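Local coordinates for IWS1 (Encephalitozoon cuniculi, PDB 2XPP), which probably acts as a transcription factor that helps regulate transcription by RNA polymerase II, at residues T5-S10 and Q54-D59; S12-M17 and I62-K67. All blocks are in the same frame, centred on the assembly; numbering follows the deposited sequence.

Overall arrangement
Contacts 1 and 2 lie along one all-helical fold and share the N-terminal helix 5-30. Its first turns meet helix 54-59 in contact 1. Further along, it meets helix 62-70 in contact 2. The partner helices are consecutive, and the contacts are about 11 Å apart, centre to centre. Contact 1 is partly buried, its centre about 16 Å from that of the chain, and joins two serines with Val6, Leu7 and Leu57 by van der Waals contact alone. Contact 2 is buried, its centre about 8 Å from that of the chain, and adds a salt bridge with ordered water to its apolar packing. Leu57 of contact 1 packs on Leu13 of contact 2, so the two are continuous.

Contact 1 of 2, residues T5-S10 and Q54-D59; sequences TVLEIS and QESLLD
In both Ser10 and Ser56 the hydroxyl lies beside its own backbone N, anti to the carbonyl carbon (chi1 -62° and -67°). From there Ser10 OG meets Ser56 CB at 3.2 Å, while Ser56 OG lies against Val6. Here helix 5-30 crosses helix 54-59 in the helical bundle of this IWS1 domain, of the TFIIS N-terminal family. The short axes come within 8.9 Å at a crossing angle of -57°. The small side chains of Ser10 and Ser56 lie at the crossing. Ser10 OG also donates to Val6 O of its own helix at 3.0 Å, so its proton is used there. Val6 O also accepts from Ser10 N, and the two donors come from opposite faces of the carbonyl plane. One turn earlier, Val6 faces the partner helix. Both of its methyls press on the hydroxyl of Ser56, with Val6 CG2 3.2 Å from Ser56 OG. Leu7 adds a looser touch from CD2 to Ser56 CB. Val6 also packs on Leu53, just before the second helix, and Leu7 on Glu60, just after it. On the buried side Leu57 leans in with one branch, and its CD2 lies 3.7 Å from Ser10 CB.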
loop_
_atom_site.group_PDB
_atom_site.type_symbol
_atom_site.label_atom_id
_atom_site.label_comp_id
_atom_site.label_asym_id
_atom_site.label_seq_id
_atom_site.Cartn_x
_atom_site.Cartn_y
_atom_site.Cartn_z
ATOM N N THR A 5 5.027 -14.559 20.278
ATOM C CA THR A 5 5.007 -13.110 20.483
ATOM C C THR A 5 5.106 -12.361 19.167
ATOM O O THR A 5 4.379 -11.399 18.973
ATOM C CB THR A 5 6.089 -12.601 21.542
ATOM O OG1 THR A 5 6.168 -13.501 22.657
ATOM C CG2 THR A 5 5.750 -11.182 22.043
ATOM N N VAL A 6 5.949 -12.798 18.228
ATOM C CA VAL A 6 6.082 -11.989 17.011
ATOM C C VAL A 6 4.771 -11.982 16.192
ATOM O O VAL A 6 4.368 -10.951 15.661
ATOM C CB VAL A 6 7.330 -12.317 16.172
ATOM C CG1 VAL A 6 7.264 -13.714 15.573
ATOM C CG2 VAL A 6 7.527 -11.289 15.127
ATOM N N LEU A 7 4.062 -13.112 16.164
ATOM C CA LEU A 7 2.732 -13.101 15.529
ATOM C C LEU A 7 1.694 -12.246 16.276
ATOM O O LEU A 7 0.909 -11.529 15.625
ATOM C CB LEU A 7 2.221 -14.540 15.249
ATOM C CG LEU A 7 2.940 -15.170 14.021
ATOM C CD1 LEU A 7 2.658 -16.630 13.942
ATOM C CD2 LEU A 7 2.674 -14.491 12.634
ATOM N N GLU A 8 1.715 -12.254 17.605
ATOM C CA GLU A 8 0.779 -11.455 18.386
ATOM C C GLU A 8 1.031 -9.985 18.115
ATOM O O GLU A 8 0.091 -9.188 17.960
ATOM C CB GLU A 8 0.913 -11.764 19.867
ATOM C CG GLU A 8 0.356 -13.128 20.240
ATOM C CD GLU A 8 0.837 -13.668 21.605
ATOM O OE1 GLU A 8 1.452 -12.920 22.412
ATOM O OE2 GLU A 8 0.580 -14.859 21.882
ATOM N N ILE A 9 2.309 -9.613 18.068
ATOM C CA ILE A 9 2.646 -8.212 17.772
ATOM C C ILE A 9 2.153 -7.808 16.383
ATOM O O ILE A 9 1.551 -6.761 16.203
ATOM C CB ILE A 9 4.169 -7.905 17.975
ATOM C CG1 ILE A 9 4.506 -7.971 19.456
ATOM C CG2 ILE A 9 4.476 -6.479 17.421
ATOM C CD1 ILE A 9 5.939 -8.275 19.776
ATOM N N SER A 10 2.382 -8.665 15.398
ATOM C CA SER A 10 2.033 -8.319 14.035
ATOM C C SER A 10 0.519 -8.255 13.888
ATOM O O SER A 10 -0.004 -7.327 13.250
ATOM C CB SER A 10 2.638 -9.324 13.054
ATOM O OG SER A 10 4.057 -9.300 13.125
ATOM N N GLN A 54 9.373 -7.934 10.198
ATOM C CA GLN A 54 8.986 -7.811 8.787
ATOM C C GLN A 54 8.317 -9.037 8.198
ATOM O O GLN A 54 7.258 -8.938 7.528
ATOM C CB GLN A 54 10.186 -7.420 7.910
ATOM C CG GLN A 54 9.745 -7.127 6.469
ATOM C CD GLN A 54 10.826 -6.437 5.668
ATOM O OE1 GLN A 54 11.419 -7.057 4.775
ATOM N NE2 GLN A 54 11.138 -5.154 6.025
ATOM N N GLU A 55 8.941 -10.191 8.382
ATOM C CA GLU A 55 8.387 -11.394 7.786
ATOM C C GLU A 55 7.033 -11.753 8.363
ATOM O O GLU A 55 6.175 -12.207 7.632
ATOM C CB GLU A 55 9.311 -12.577 7.967
ATOM C CG GLU A 55 10.439 -12.633 6.942
ATOM C CD GLU A 55 9.927 -12.620 5.487
ATOM O OE1 GLU A 55 9.295 -13.597 5.028
ATOM O OE2 GLU A 55 10.169 -11.616 4.812
ATOM N N SER A 56 6.876 -11.594 9.678
ATOM C CA SER A 56 5.594 -11.863 10.331
ATOM C C SER A 56 4.531 -10.922 9.810
ATOM O O SER A 56 3.407 -11.340 9.526
ATOM C CB SER A 56 5.680 -11.688 11.842
ATOM O OG SER A 56 6.504 -12.668 12.411
ATOM N N LEU A 57 4.876 -9.635 9.658
ATOM C CA LEU A 57 3.944 -8.665 9.115
ATOM C C LEU A 57 3.497 -9.062 7.688
ATOM O O LEU A 57 2.295 -9.020 7.372
ATOM C CB LEU A 57 4.550 -7.250 9.159
ATOM C CG LEU A 57 4.669 -6.612 10.535
ATOM C CD1 LEU A 57 5.555 -5.391 10.401
ATOM C CD2 LEU A 57 3.301 -6.221 11.092
ATOM N N LEU A 58 4.439 -9.477 6.849
ATOM C CA LEU A 58 4.113 -9.819 5.464
ATOM C C LEU A 58 3.244 -11.081 5.466
ATOM O O LEU A 58 2.241 -11.147 4.741
ATOM C CB LEU A 58 5.383 -10.046 4.648
ATOM C CG LEU A 58 6.183 -8.778 4.350
ATOM C CD1 LEU A 58 7.523 -9.131 3.709
ATOM C CD2 LEU A 58 5.321 -7.821 3.419
ATOM N N ASP A 59 3.617 -12.053 6.311
ATOM C CA ASP A 59 2.882 -13.326 6.447
ATOM C C ASP A 59 1.446 -13.105 6.937
ATOM O O ASP A 59 0.525 -13.866 6.562
ATOM C CB ASP A 59 3.589 -14.292 7.408
ATOM C CG ASP A 59 4.809 -14.952 6.802
ATOM O OD1 ASP A 59 5.051 -14.790 5.589
ATOM O OD2 ASP A 59 5.527 -15.676 7.542
#

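Contact 2 of 2, residues S12-M17 and I62-K67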
loop_
_atom_site.group_PDB
_atom_site.type_symbol
_atom_site.label_atom_id
_atom_site.label_comp_id
_atom_site.label_asym_id
_atom_site.label_seq_id
_atom_site.Cartn_x
_atom_site.Cartn_y
_atom_site.Cartn_z
ATOM N N SER A 12 -1.680 -7.557 16.253
ATOM C CA SER A 12 -2.069 -6.294 16.933
ATOM C C SER A 12 -1.889 -5.022 16.061
ATOM O O SER A 12 -2.798 -4.180 15.974
ATOM C CB SER A 12 -1.327 -6.170 18.276
ATOM O OG SER A 12 -1.485 -4.867 18.832
ATOM N N LEU A 13 -0.728 -4.901 15.425
ATOM C CA LEU A 13 -0.470 -3.779 14.523
ATOM C C LEU A 13 -1.441 -3.778 13.347
ATOM O O LEU A 13 -1.989 -2.733 13.019
ATOM C CB LEU A 13 0.983 -3.782 14.054
ATOM C CG LEU A 13 1.407 -2.505 13.319
ATOM C CD1 LEU A 13 1.216 -1.293 14.205
ATOM C CD2 LEU A 13 2.873 -2.610 12.855
ATOM N N LYS A 14 -1.699 -4.967 12.773
ATOM C CA LYS A 14 -2.653 -5.133 11.677
ATOM C C LYS A 14 -4.032 -4.613 12.117
ATOM O O LYS A 14 -4.640 -3.797 11.415
ATOM C CB LYS A 14 -2.729 -6.605 11.282
ATOM C CG LYS A 14 -3.620 -6.857 10.017
ATOM C CD LYS A 14 -3.743 -8.351 9.701
ATOM C CE LYS A 14 -4.698 -8.581 8.511
ATOM N NZ LYS A 14 -3.924 -8.357 7.243
ATOM N N LYS A 15 -4.495 -5.033 13.294
ATOM C CA LYS A 15 -5.809 -4.606 13.789
ATOM C C LYS A 15 -5.838 -3.093 14.043
ATOM O O LYS A 15 -6.859 -2.420 13.758
ATOM C CB LYS A 15 -6.165 -5.386 15.063
ATOM C CG LYS A 15 -7.488 -4.937 15.720
ATOM C CD LYS A 15 -7.780 -5.703 17.013
ATOM C CE LYS A 15 -9.264 -5.662 17.391
ATOM N NZ LYS A 15 -9.915 -4.385 16.983
ATOM N N ARG A 16 -4.731 -2.555 14.538
ATOM C CA ARG A 16 -4.663 -1.120 14.771
ATOM C C ARG A 16 -4.829 -0.335 13.461
ATOM O O ARG A 16 -5.596 0.654 13.399
ATOM C CB ARG A 16 -3.352 -0.749 15.427
ATOM C CG ARG A 16 -3.288 0.698 15.852
ATOM C CD ARG A 16 -1.990 0.955 16.617
ATOM N NE ARG A 16 -1.822 2.391 16.792
ATOM C CZ ARG A 16 -0.694 2.976 17.171
ATOM N NH1 ARG A 16 0.398 2.238 17.444
ATOM N NH2 ARG A 16 -0.670 4.302 17.287
ATOM N N MET A 17 -4.146 -0.803 12.408
ATOM C CA MET A 17 -4.204 -0.139 11.105
ATOM C C MET A 17 -5.591 -0.263 10.524
ATOM O O MET A 17 -6.103 0.726 9.973
ATOM C CB MET A 17 -3.200 -0.739 10.139
ATOM C CG MET A 17 -1.811 -0.248 10.446
ATOM S SD MET A 17 -0.615 -0.768 9.161
ATOM C CE MET A 17 -0.885 0.561 7.965
ATOM N N ILE A 62 -0.044 -7.750 6.031
ATOM C CA ILE A 62 -0.029 -6.321 6.357
ATOM C C ILE A 62 -0.101 -5.477 5.065
ATOM O O ILE A 62 -0.443 -4.272 5.124
ATOM C CB ILE A 62 1.213 -5.902 7.212
ATOM C CG1 ILE A 62 0.992 -4.559 7.940
ATOM C CG2 ILE A 62 2.454 -5.789 6.321
ATOM C CD1 ILE A 62 -0.131 -4.595 8.954
ATOM N N LEU A 63 0.273 -6.049 3.920
ATOM C CA LEU A 63 0.165 -5.292 2.689
ATOM C C LEU A 63 -1.262 -4.880 2.393
ATOM O O LEU A 63 -1.467 -3.848 1.714
ATOM C CB LEU A 63 0.807 -5.994 1.452
ATOM C CG LEU A 63 2.307 -6.166 1.609
ATOM C CD1 LEU A 63 2.854 -7.014 0.442
ATOM C CD2 LEU A 63 3.088 -4.833 1.695
ATOM N N ASP A 64 -2.241 -5.660 2.868
ATOM C CA ASP A 64 -3.671 -5.296 2.713
ATOM C C ASP A 64 -3.967 -3.972 3.411
ATOM O O ASP A 64 -4.686 -3.117 2.839
ATOM C CB ASP A 64 -4.593 -6.371 3.330
ATOM C CG ASP A 64 -4.545 -7.712 2.607
ATOM O OD1 ASP A 64 -3.818 -7.897 1.604
ATOM O OD2 ASP A 64 -5.262 -8.615 3.079
ATOM N N GLU A 65 -3.447 -3.784 4.632
ATOM C CA GLU A 65 -3.720 -2.551 5.416
ATOM C C GLU A 65 -2.931 -1.384 4.831
ATOM O O GLU A 65 -3.443 -0.258 4.750
ATOM C CB GLU A 65 -3.343 -2.715 6.901
ATOM C CG GLU A 65 -4.441 -3.508 7.646
ATOM C CD GLU A 65 -4.574 -4.938 7.152
ATOM O OE1 GLU A 65 -3.546 -5.634 6.920
ATOM O OE2 GLU A 65 -5.722 -5.393 6.988
ATOM N N ILE A 66 -1.689 -1.652 4.401
ATOM C CA ILE A 66 -0.896 -0.583 3.768
ATOM C C ILE A 66 -1.621 -0.080 2.498
ATOM O O ILE A 66 -1.790 1.146 2.307
ATOM C CB ILE A 66 0.534 -1.002 3.483
ATOM C CG1 ILE A 66 1.268 -1.171 4.832
ATOM C CG2 ILE A 66 1.247 0.105 2.656
ATOM C CD1 ILE A 66 2.670 -1.902 4.642
ATOM N N LYS A 67 -2.059 -1.023 1.660
ATOM C CA LYS A 67 -2.882 -0.716 0.477
ATOM C C LYS A 67 -4.104 0.136 0.856
ATOM O O LYS A 67 -4.365 1.157 0.229
ATOM C CB LYS A 67 -3.377 -1.999 -0.153
ATOM C CG LYS A 67 -4.321 -1.798 -1.371
ATOM C CD LYS A 67 -4.781 -3.158 -1.879
ATOM C CE LYS A 67 -5.560 -3.007 -3.144
ATOM N NZ LYS A 67 -6.222 -4.347 -3.409
HETATM O O HOH W 1 -6.737 -7.582 5.821
HETATM O O HOH W 2 -4.881 -10.039 5.292
#
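Lys14 is the first residue of 12-17 to make a close contact with 62-67, where it meets Ile62 and Glu65. Two helices of the helical bundle of this IWS1 domain, of the TFIIS N-terminal family, run side by side here, at 23° and about 9.6 Å between short axes. Ile62 CD1 rests against Lys14 CA at 3.8 Å and also touches Lys14 CB. The lysine chain then runs extended and crosses the Glu65 side chain at about a right angle. Only the last torsion bends (chi4 82°), and it sets NZ beside the carboxylate. Lys14 NZ forms a salt bridge to Glu65 OE1 of 2.8 Å, on the syn side and 26° out of the carboxylate plane. NZ also bonds to Glu60 O, in the link between helices 54-59 and 62-70, and to water 2. Asp64 OD2 is 4.4 Å from Lys14 NZ. Water 2 bridges that gap, accepting from NZ and donating to Asp64 OD2. Water 1 donates to Asp64 OD2 and to Glu65 OE2, with a weak bond from NZ. Gln18 NE2 bonds to Glu65 OE2 as well. Glu65 is buried, and these partners would favour its charged form. Arg16 turns to helix 36-48, where it pairs with Glu43. Met17 makes most of the apolar part of the contact, with Ile62, Ile66 and the CB of Glu65. Met17 CB sits 3.8 Å from Glu65 CB. Met17 SD lies 3.9 Å from Ile62 CD1. The bend at chi3 places Met17 CE 4.2 Å from Ile66 CG1.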